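PDB 5MUA: ricin B-related lectin from Polyporus squamosus, which binds galactose through a ricin B-type beta-trefoil lectin domain and probably acts as a calcium-dependent papain-like cysteine protease through a second domain. Local coordinates for residues 45-50 with 62-66; 68-72 with 84-89; 93-98 with 109-113. One frame throughout, in Å; residues are numbered along the deposited sequence. Where two conformers were deposited one is given.

Contact 1: residues 45-50 with 62-66; sequences LNNLWL and VRNAF
Residues 45-50 start as a short 3-10 segment at 45-47, turn through L48 and run out as a strand at W49 and L50. L48 N closes this turn on L45 O at 3.2 Å. The strand pairs antiparallel with residues 62-66, with CA atoms 4.9 Å apart for W49 and N64 and 5.0 Å for L50 and R63. Along the second segment, V62 comes first, chi1 t. Its CG1 packs on W49 CE3 at 3.7 Å. R63 forms the hydrogen-bonded pair with L50: L50 N to R63 O is 2.7 Å and R63 N to L50 O is 2.8 Å. R63 O also takes a CA-H...O contact from W49 CA at 3.4 Å. The extended R63 side chain leads away, and its NE binds the carbonyl of G68. N64 is the non-hydrogen-bonded partner of W49. Its side chain, chi1 t, lies over one face of the W49 indole, with ND2 3.5 Å from CH2, and ND2 donates to N46 O at 2.9 Å. A65 leaves the strand with helical angles. Its N donates to L48 O at 3.0 Å, and its CB meets L48 CB at 4.1 Å. F66, chi1 t, places CD1 3.8 Å from L45 CB. One water donates to L45 O (2.7 Å) and L48 O (2.6 Å) and accepts from F66 N (2.8 Å). W49, chi1 m, sends NE1 to the carbonyl of L21. The 3-10 turn leads into a strand with an inward tryptophan: N47 and W49 form an N-x-W counterpart of the Q-x-W motif, a hallmark of the ricin-type beta-trefoil.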
loop_
_atom_site.group_PDB
_atom_site.type_symbol
_atom_site.label_atom_id
_atom_site.label_comp_id
_atom_site.label_asym_id
_atom_site.label_seq_id
_atom_site.Cartn_x
_atom_site.Cartn_y
_atom_site.Cartn_z
ATOM N N LEU B 45 -6.105 -21.603 7.539
ATOM C CA LEU B 45 -7.056 -20.642 7.023
ATOM C C LEU B 45 -8.363 -21.318 6.495
ATOM O O LEU B 45 -9.372 -20.667 6.405
ATOM C CB LEU B 45 -6.410 -19.812 5.900
ATOM C CG LEU B 45 -5.185 -18.980 6.244
ATOM C CD1 LEU B 45 -4.642 -18.239 5.020
ATOM C CD2 LEU B 45 -5.673 -17.959 7.245
ATOM N N ASN B 46 -8.270 -22.599 6.106
ATOM C CA ASN B 46 -9.408 -23.373 5.658
ATOM C C ASN B 46 -10.389 -23.776 6.765
ATOM O O ASN B 46 -11.348 -24.525 6.487
ATOM C CB ASN B 46 -8.966 -24.557 4.777
ATOM C CG ASN B 46 -8.064 -25.505 5.509
ATOM O OD1 ASN B 46 -7.982 -25.529 6.727
ATOM N ND2 ASN B 46 -7.329 -26.278 4.743
ATOM N N ASN B 47 -10.179 -23.273 7.974
ATOM C CA ASN B 47 -11.204 -23.342 9.029
ATOM C C ASN B 47 -12.167 -22.169 9.041
ATOM O O ASN B 47 -13.012 -22.053 9.940
ATOM C CB ASN B 47 -10.589 -23.605 10.395
ATOM C CG ASN B 47 -9.825 -22.399 10.932
ATOM O OD1 ASN B 47 -9.937 -21.274 10.351
ATOM N ND2 ASN B 47 -9.049 -22.615 12.033
ATOM N N LEU B 48 -12.022 -21.251 8.091
ATOM C CA LEU B 48 -12.821 -20.041 8.101
ATOM C C LEU B 48 -13.988 -20.173 7.172
ATOM O O LEU B 48 -13.808 -20.482 6.009
ATOM C CB LEU B 48 -11.978 -18.847 7.685
ATOM C CG LEU B 48 -10.783 -18.598 8.622
ATOM C CD1 LEU B 48 -9.771 -17.643 7.961
ATOM C CD2 LEU B 48 -11.253 -18.042 9.985
ATOM N N TRP B 49 -15.181 -19.837 7.672
ATOM C CA TRP B 49 -16.398 -19.976 6.875
ATOM C C TRP B 49 -17.131 -18.662 6.700
ATOM O O TRP B 49 -17.499 -17.976 7.689
ATOM C CB TRP B 49 -17.338 -21.007 7.504
ATOM C CG TRP B 49 -16.683 -22.350 7.570
ATOM C CD1 TRP B 49 -15.980 -22.854 8.635
ATOM C CD2 TRP B 49 -16.546 -23.349 6.516
ATOM N NE1 TRP B 49 -15.495 -24.074 8.333
ATOM C CE2 TRP B 49 -15.823 -24.420 7.058
ATOM C CE3 TRP B 49 -17.023 -23.458 5.207
ATOM C CZ2 TRP B 49 -15.521 -25.593 6.322
ATOM C CZ3 TRP B 49 -16.741 -24.626 4.458
ATOM C CH2 TRP B 49 -15.988 -25.682 5.031
ATOM N N LEU B 50 -17.340 -18.303 5.432
ATOM C CA LEU B 50 -18.018 -17.082 5.041
ATOM C C LEU B 50 -19.451 -17.454 4.741
ATOM O O LEU B 50 -19.712 -18.208 3.849
ATOM C CB LEU B 50 -17.365 -16.439 3.785
ATOM C CG LEU B 50 -18.134 -15.262 3.158
ATOM C CD1 LEU B 50 -18.343 -14.065 4.115
ATOM C CD2 LEU B 50 -17.409 -14.720 1.954
ATOM N N VAL B 62 -22.617 -21.306 2.872
ATOM C CA VAL B 62 -21.534 -21.454 3.807
ATOM C C VAL B 62 -20.338 -21.794 2.942
ATOM O O VAL B 62 -20.188 -22.895 2.412
ATOM C CB VAL B 62 -21.825 -22.562 4.870
ATOM C CG1 VAL B 62 -20.640 -22.768 5.797
ATOM C CG2 VAL B 62 -23.078 -22.221 5.601
ATOM N N ARG B 63 -19.509 -20.799 2.746
ATOM C CA ARG B 63 -18.367 -20.857 1.810
ATOM C C ARG B 63 -17.051 -20.909 2.522
ATOM O O ARG B 63 -16.843 -20.158 3.471
ATOM C CB ARG B 63 -18.435 -19.611 0.906
ATOM C CG ARG B 63 -17.531 -19.656 -0.283
ATOM C CD ARG B 63 -17.568 -18.374 -1.112
ATOM N NE ARG B 63 -16.898 -18.664 -2.355
ATOM C CZ ARG B 63 -16.726 -17.790 -3.335
ATOM N NH1 ARG B 63 -17.112 -16.520 -3.199
ATOM N NH2 ARG B 63 -16.165 -18.206 -4.436
ATOM N N ASN B 64 -16.144 -21.739 2.050
ATOM C CA ASN B 64 -14.812 -21.826 2.642
ATOM C C ASN B 64 -14.023 -20.588 2.172
ATOM O O ASN B 64 -13.880 -20.375 0.988
ATOM C CB ASN B 64 -14.136 -23.136 2.260
ATOM C CG ASN B 64 -12.909 -23.391 3.067
ATOM O OD1 ASN B 64 -11.812 -23.177 2.599
ATOM N ND2 ASN B 64 -13.082 -23.865 4.302
ATOM N N ALA B 65 -13.621 -19.707 3.078
ATOM C CA ALA B 65 -13.000 -18.422 2.651
ATOM C C ALA B 65 -11.717 -18.776 1.880
ATOM O O ALA B 65 -11.411 -18.112 0.872
ATOM C CB ALA B 65 -12.677 -17.519 3.839
ATOM N N PHE B 66 -10.964 -19.763 2.382
ATOM C CA PHE B 66 -9.686 -20.134 1.808
ATOM C C PHE B 66 -9.865 -20.732 0.414
ATOM O O PHE B 66 -9.372 -20.202 -0.554
ATOM C CB PHE B 66 -8.924 -21.077 2.749
ATOM C CG PHE B 66 -7.587 -21.561 2.219
ATOM C CD1 PHE B 66 -6.482 -20.725 2.227
ATOM C CD2 PHE B 66 -7.453 -22.838 1.662
ATOM C CE1 PHE B 66 -5.267 -21.170 1.714
ATOM C CE2 PHE B 66 -6.244 -23.294 1.130
ATOM C CZ PHE B 66 -5.141 -22.450 1.188
HETATM O O HOH W 1 -11.538 -20.977 4.799
#

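Contact 2: residues 68-72 with 84-89; sequences GSYMD and IIGYRP. With GAL (beta-D-galactopyranose), chain J.
This is a beta hairpin of the ricin-type beta-trefoil, carrying part of the galactose site. Strands 70-72 and 84-87 run antiparallel at 143°, with their axes 4.5 Å apart at closest approach. G68 enters with phi 79° and psi -16°, and its carbonyl receives R63 NE. S69 CB sits 3.7 Å from G86 C. A CB on G86 would lie 2.9 Å from S69 CB, a clash. Y70 forms a hydrogen-bonded pair with Y87: Y70 N to Y87 O is 2.8 Å and Y87 N to Y70 O is 2.9 Å. The Y70 ring, chi1 m, reaches past the end of strand 84-87, where CE1 meets P89 CB at 3.5 Å. M71 faces G86 in a non-hydrogen-bonded pair, CA-CA 4.8 Å. Its side chain, chi1 t, turns to the opposite face from Y70 and D72, where CG packs on I84 CG2 at 3.5 Å. D72 pairs with I85: D72 N to I85 O is 2.8 Å and I85 N to D72 O is 2.9 Å. The D72 side chain, chi1 t, shares the sugar-binding face with I85 and Y87. Y87 lays its ring against galactose, with CE2 3.7 Å from C3, and I85 CD1 is 3.7 Å from C6. The D72 carboxylate takes two neighbouring hydroxyls: O3 donates to OD2 at 2.6 Å, and O4 to OD1 at a very short 2.5 Å.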
loop_
_atom_site.group_PDB
_atom_site.type_symbol
_atom_site.label_atom_id
_atom_site.label_comp_id
_atom_site.label_asym_id
_atom_site.label_seq_id
_atom_site.Cartn_x
_atom_site.Cartn_y
_atom_site.Cartn_z
ATOM N N GLY B 68 -12.598 -21.276 -1.466
ATOM C CA GLY B 68 -13.677 -20.740 -2.302
ATOM C C GLY B 68 -14.861 -21.667 -2.507
ATOM O O GLY B 68 -15.920 -21.219 -2.992
ATOM N N SER B 69 -14.660 -22.945 -2.202
ATOM C CA SER B 69 -15.651 -24.027 -2.345
ATOM C C SER B 69 -16.838 -23.743 -1.372
ATOM O O SER B 69 -16.690 -23.186 -0.282
ATOM C CB SER B 69 -15.019 -25.362 -1.867
ATOM O OG SER B 69 -13.872 -25.692 -2.552
ATOM N N TYR B 70 -18.003 -24.187 -1.784
ATOM C CA TYR B 70 -19.226 -24.107 -0.997
ATOM C C TYR B 70 -19.514 -25.432 -0.290
ATOM O O TYR B 70 -19.460 -26.500 -0.896
ATOM C CB TYR B 70 -20.410 -23.742 -1.905
ATOM C CG TYR B 70 -20.331 -22.283 -2.352
ATOM C CD1 TYR B 70 -19.435 -21.868 -3.342
ATOM C CD2 TYR B 70 -21.105 -21.296 -1.728
ATOM C CE1 TYR B 70 -19.316 -20.548 -3.700
ATOM C CE2 TYR B 70 -21.068 -19.982 -2.149
ATOM C CZ TYR B 70 -20.156 -19.610 -3.121
ATOM O OH TYR B 70 -20.046 -18.308 -3.431
ATOM N N MET B 71 -19.900 -25.333 0.964
ATOM C CA MET B 71 -20.367 -26.514 1.755
ATOM C C MET B 71 -21.600 -27.071 1.035
ATOM O O MET B 71 -22.562 -26.339 0.731
ATOM C CB MET B 71 -20.717 -26.126 3.133
ATOM C CG MET B 71 -21.041 -27.308 4.026
ATOM S SD MET B 71 -21.525 -26.719 5.724
ATOM C CE MET B 71 -19.953 -26.490 6.561
ATOM N N ASP B 72 -21.549 -28.357 0.722
ATOM C CA ASP B 72 -22.481 -28.946 -0.235
ATOM C C ASP B 72 -22.832 -30.366 0.283
ATOM O O ASP B 72 -21.959 -31.123 0.730
ATOM C CB ASP B 72 -21.756 -28.938 -1.610
ATOM C CG ASP B 72 -22.475 -29.774 -2.740
ATOM O OD1 ASP B 72 -22.689 -31.011 -2.551
ATOM O OD2 ASP B 72 -22.635 -29.184 -3.836
ATOM N N ILE B 84 -20.600 -34.503 3.378
ATOM C CA ILE B 84 -20.656 -33.039 3.279
ATOM C C ILE B 84 -19.290 -32.657 2.661
ATOM O O ILE B 84 -18.267 -32.994 3.219
ATOM C CB ILE B 84 -20.799 -32.320 4.642
ATOM C CG1 ILE B 84 -22.043 -32.758 5.423
ATOM C CG2 ILE B 84 -20.773 -30.796 4.441
ATOM C CD1 ILE B 84 -23.355 -32.410 4.776
ATOM N N ILE B 85 -19.307 -31.946 1.537
ATOM C CA ILE B 85 -18.120 -31.673 0.742
ATOM C C ILE B 85 -18.040 -30.175 0.474
ATOM O O ILE B 85 -18.993 -29.420 0.742
ATOM C CB ILE B 85 -18.178 -32.471 -0.590
ATOM C CG1 ILE B 85 -19.363 -32.046 -1.470
ATOM C CG2 ILE B 85 -18.227 -33.974 -0.300
ATOM C CD1 ILE B 85 -19.487 -32.718 -2.830
ATOM N N GLY B 86 -16.930 -29.764 -0.142
ATOM C CA GLY B 86 -16.796 -28.456 -0.723
ATOM C C GLY B 86 -16.927 -28.558 -2.241
ATOM O O GLY B 86 -16.326 -29.430 -2.841
ATOM N N TYR B 87 -17.800 -27.773 -2.847
ATOM C CA TYR B 87 -18.076 -27.905 -4.282
ATOM C C TYR B 87 -18.136 -26.480 -4.874
ATOM O O TYR B 87 -18.438 -25.510 -4.169
ATOM C CB TYR B 87 -19.392 -28.619 -4.472
ATOM C CG TYR B 87 -19.574 -29.337 -5.774
ATOM C CD1 TYR B 87 -18.933 -30.567 -6.035
ATOM C CD2 TYR B 87 -20.396 -28.829 -6.748
ATOM C CE1 TYR B 87 -19.079 -31.219 -7.238
ATOM C CE2 TYR B 87 -20.541 -29.487 -7.959
ATOM C CZ TYR B 87 -19.899 -30.704 -8.165
ATOM O OH TYR B 87 -20.090 -31.371 -9.345
ATOM N N ARG B 88 -17.925 -26.390 -6.169
ATOM C CA ARG B 88 -18.127 -25.138 -6.893
ATOM C C ARG B 88 -19.559 -24.672 -6.733
ATOM O O ARG B 88 -20.485 -25.503 -6.562
ATOM C CB ARG B 88 -17.794 -25.312 -8.373
ATOM C CG ARG B 88 -18.794 -26.181 -9.119
ATOM C CD ARG B 88 -18.388 -26.495 -10.577
ATOM N NE ARG B 88 -19.395 -27.366 -11.166
ATOM C CZ ARG B 88 -20.612 -27.008 -11.576
ATOM N NH1 ARG B 88 -21.017 -25.748 -11.561
ATOM N NH2 ARG B 88 -21.442 -27.938 -12.053
ATOM N N PRO B 89 -19.773 -23.371 -6.801
ATOM C CA PRO B 89 -21.117 -22.887 -6.642
ATOM C C PRO B 89 -22.071 -23.346 -7.728
ATOM O O PRO B 89 -21.772 -23.214 -8.935
ATOM C CB PRO B 89 -20.970 -21.349 -6.726
ATOM C CG PRO B 89 -19.637 -21.090 -7.358
ATOM C CD PRO B 89 -18.779 -22.256 -6.895
HETATM C C1 GAL J . -24.083 -33.454 -7.683
HETATM C C2 GAL J . -24.542 -32.154 -7.024
HETATM C C3 GAL J . -23.412 -31.270 -6.536
HETATM C C4 GAL J . -22.437 -32.124 -5.711
HETATM C C5 GAL J . -22.032 -33.402 -6.493
HETATM C C6 GAL J . -21.179 -34.365 -5.695
HETATM O O1 GAL J . -25.238 -34.229 -7.824
HETATM O O2 GAL J . -25.305 -31.411 -7.991
HETATM O O3 GAL J . -24.019 -30.173 -5.804
HETATM O O4 GAL J . -23.138 -32.469 -4.488
HETATM O O5 GAL J . -23.193 -34.156 -6.880
HETATM O O6 GAL J . -20.777 -35.419 -6.553
#

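Contact 3: residues 93-98 with 109-113. With GAL (beta-D-galactopyranose), chain J.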
loop_
_atom_site.group_PDB
_atom_site.type_symbol
_atom_site.label_atom_id
_atom_site.label_comp_id
_atom_site.label_asym_id
_atom_site.label_seq_id
_atom_site.Cartn_x
_atom_site.Cartn_y
_atom_site.Cartn_z
ATOM N N ASP B 93 -30.137 -26.062 -4.008
ATOM C CA ASP B 93 -30.633 -26.004 -2.657
ATOM C C ASP B 93 -29.796 -26.884 -1.683
ATOM O O ASP B 93 -29.906 -26.727 -0.433
ATOM C CB ASP B 93 -32.076 -26.406 -2.632
ATOM C CG ASP B 93 -32.986 -25.260 -3.035
ATOM O OD1 ASP B 93 -32.550 -24.093 -3.052
ATOM O OD2 ASP B 93 -34.145 -25.560 -3.260
ATOM N N ASN B 94 -28.997 -27.780 -2.253
ATOM C CA ASN B 94 -28.049 -28.593 -1.449
ATOM C C ASN B 94 -26.770 -27.824 -1.131
ATOM O O ASN B 94 -25.823 -28.388 -0.595
ATOM C CB ASN B 94 -27.690 -29.911 -2.135
ATOM C CG ASN B 94 -26.818 -29.708 -3.396
ATOM O OD1 ASN B 94 -27.053 -28.772 -4.177
ATOM N ND2 ASN B 94 -25.827 -30.561 -3.575
ATOM N N GLN B 95 -26.676 -26.569 -1.512
ATOM C CA GLN B 95 -25.650 -25.617 -0.968
ATOM C C GLN B 95 -26.243 -24.493 -0.118
ATOM O O GLN B 95 -25.559 -23.504 0.198
ATOM C CB GLN B 95 -24.807 -25.004 -2.121
ATOM C CG GLN B 95 -24.139 -26.108 -2.941
ATOM C CD GLN B 95 -23.260 -25.579 -4.025
ATOM O OE1 GLN B 95 -23.297 -24.356 -4.345
ATOM N NE2 GLN B 95 -22.367 -26.445 -4.526
ATOM N N LYS B 96 -27.538 -24.575 0.191
ATOM C CA LYS B 96 -28.188 -23.628 1.032
ATOM C C LYS B 96 -28.507 -24.298 2.348
ATOM O O LYS B 96 -28.938 -25.478 2.375
ATOM C CB LYS B 96 -29.488 -23.148 0.405
ATOM C CG LYS B 96 -29.243 -22.270 -0.836
ATOM C CD LYS B 96 -30.586 -21.831 -1.440
ATOM C CE LYS B 96 -30.466 -20.664 -2.403
ATOM N NZ LYS B 96 -29.806 -21.052 -3.646
ATOM N N TRP B 97 -28.279 -23.535 3.396
ATOM C CA TRP B 97 -28.260 -24.042 4.785
ATOM C C TRP B 97 -29.086 -23.156 5.713
ATOM O O TRP B 97 -28.911 -21.936 5.715
ATOM C CB TRP B 97 -26.817 -24.125 5.262
ATOM C CG TRP B 97 -25.997 -25.029 4.424
ATOM C CD1 TRP B 97 -25.151 -24.675 3.417
ATOM C CD2 TRP B 97 -25.962 -26.463 4.476
ATOM N NE1 TRP B 97 -24.642 -25.776 2.846
ATOM C CE2 TRP B 97 -25.091 -26.893 3.464
ATOM C CE3 TRP B 97 -26.600 -27.420 5.254
ATOM C CZ2 TRP B 97 -24.788 -28.253 3.233
ATOM C CZ3 TRP B 97 -26.268 -28.805 5.072
ATOM C CH2 TRP B 97 -25.427 -29.218 4.055
ATOM N N ILE B 98 -30.021 -23.773 6.433
ATOM C CA ILE B 98 -30.909 -23.103 7.351
ATOM C C ILE B 98 -30.222 -23.256 8.690
ATOM O O ILE B 98 -30.031 -24.386 9.182
ATOM C CB ILE B 98 -32.359 -23.678 7.350
ATOM C CG1 ILE B 98 -33.010 -23.443 5.949
ATOM C CG2 ILE B 98 -33.182 -22.912 8.372
ATOM C CD1 ILE B 98 -34.346 -24.174 5.705
ATOM N N LYS B 109 -29.088 -27.018 8.775
ATOM C CA LYS B 109 -29.959 -27.931 8.065
ATOM C C LYS B 109 -29.937 -27.633 6.590
ATOM O O LYS B 109 -30.051 -26.461 6.201
ATOM C CB LYS B 109 -31.381 -27.754 8.564
ATOM C CG LYS B 109 -32.395 -28.732 7.927
ATOM C CD LYS B 109 -33.739 -28.538 8.524
ATOM C CE LYS B 109 -34.314 -27.263 8.065
ATOM N NZ LYS B 109 -35.779 -27.146 8.325
ATOM N N SER B 110 -29.780 -28.688 5.793
ATOM C CA SER B 110 -29.828 -28.555 4.298
ATOM C C SER B 110 -31.226 -28.137 3.841
ATOM O O SER B 110 -32.235 -28.776 4.230
ATOM C CB SER B 110 -29.442 -29.842 3.640
ATOM O OG SER B 110 -29.791 -29.785 2.255
ATOM N N LYS B 111 -31.308 -27.062 3.066
ATOM C CA LYS B 111 -32.622 -26.582 2.577
ATOM C C LYS B 111 -33.196 -27.677 1.698
ATOM O O LYS B 111 -34.407 -27.883 1.691
ATOM C CB LYS B 111 -32.468 -25.322 1.715
ATOM C CG LYS B 111 -33.814 -24.785 1.214
ATOM C CD LYS B 111 -33.632 -23.723 0.199
ATOM C CE LYS B 111 -34.949 -23.237 -0.468
ATOM N NZ LYS B 111 -34.454 -22.361 -1.581
ATOM N N GLU B 112 -32.359 -28.383 0.962
ATOM C CA GLU B 112 -32.885 -29.385 0.043
ATOM C C GLU B 112 -33.524 -30.545 0.771
ATOM O O GLU B 112 -34.670 -30.904 0.461
ATOM C CB GLU B 112 -31.810 -29.897 -0.862
ATOM C CG GLU B 112 -31.882 -31.196 -1.656
ATOM C CD GLU B 112 -32.630 -31.031 -2.928
ATOM O OE1 GLU B 112 -33.021 -32.059 -3.485
ATOM O OE2 GLU B 112 -32.764 -29.875 -3.365
ATOM N N THR B 113 -32.817 -31.081 1.767
ATOM C CA THR B 113 -33.206 -32.352 2.371
ATOM C C THR B 113 -33.845 -32.310 3.710
ATOM O O THR B 113 -34.483 -33.274 4.086
ATOM C CB THR B 113 -32.002 -33.274 2.467
ATOM O OG1 THR B 113 -31.067 -32.720 3.384
ATOM C CG2 THR B 113 -31.368 -33.511 1.129
HETATM C C1 GAL J . -24.083 -33.454 -7.683
HETATM C C2 GAL J . -24.542 -32.154 -7.024
HETATM C C3 GAL J . -23.412 -31.270 -6.536
HETATM C C4 GAL J . -22.437 -32.124 -5.711
HETATM C C5 GAL J . -22.032 -33.402 -6.493
HETATM C C6 GAL J . -21.179 -34.365 -5.695
HETATM O O1 GAL J . -25.238 -34.229 -7.824
HETATM O O2 GAL J . -25.305 -31.411 -7.991
HETATM O O3 GAL J . -24.019 -30.173 -5.804
HETATM O O4 GAL J . -23.138 -32.469 -4.488
HETATM O O5 GAL J . -23.193 -34.156 -6.880
HETATM O O6 GAL J . -20.777 -35.419 -6.553
HETATM O O HOH W 2 -35.509 -23.562 -4.293
HETATM O O HOH W 3 -30.368 -28.943 -4.554
HETATM O O HOH W 4 -27.822 -27.886 1.719
#
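This is an antiparallel strand pairing continued by a polar turn-to-turn contact, at the base of the hairpin 97-100/107-110 and beside the galactose site. I98 N donates to K109 O at 2.7 Å, and K109 N donates to I98 O at 2.8 Å. W97 and S110 form the adjoining non-hydrogen-bonded pair, with W97 CZ3 3.6 Å from S110 CB. K111 N then donates to K96 O at 2.9 Å as the second strand turns away. Residues 93-95 form a 3-10 segment, and Q95 and W97 make up the Q-x-W motif of the ricin-type beta-trefoil. W97 NE1 binds the carbonyl of M71, and Q95 NE2 binds D72 OD2, which ties this turn to the sugar-binding aspartate. N94 ND2 donates to galactose O3 at 2.9 Å. The outer edge is charged. D93 OD1 makes a salt bridge with K111 NZ at 3.0 Å, and K111 NZ also pairs with E56. One water links D93 OD2 (2.6 Å) to K111 NZ (3.1 Å). Another connects N94 N (2.9 Å) with E112 OE2 (2.8 Å). A third water lies between K96 O, at 2.7 Å, and S110 OG, at 2.8 Å.

In the fold
All three contacts are antiparallel pairings within the beta-trefoil. Contact 1 is the most buried and has mainly apolar and amide chemistry. Contacts 2 and 3 are only partly buried, and both touch galactose. Contacts 1 and 3 have related designs: a 3-10 turn leads into a strand with a tryptophan, N-x-W in one (N47, W49) and Q-x-W in the other (Q95, W97). In contact 1 the buried N64 side chain donates to the carbonyl of N46 in the turn, whereas contact 3 has a salt bridge at its rim. Strands 59-64 and 97-100 adjoin in one sheet, where V62 meets W97. Contact 2 touches both others: N64 N reaches S69 O at 2.8 Å, and Q95 NE2 reaches R88 O at 2.9 Å.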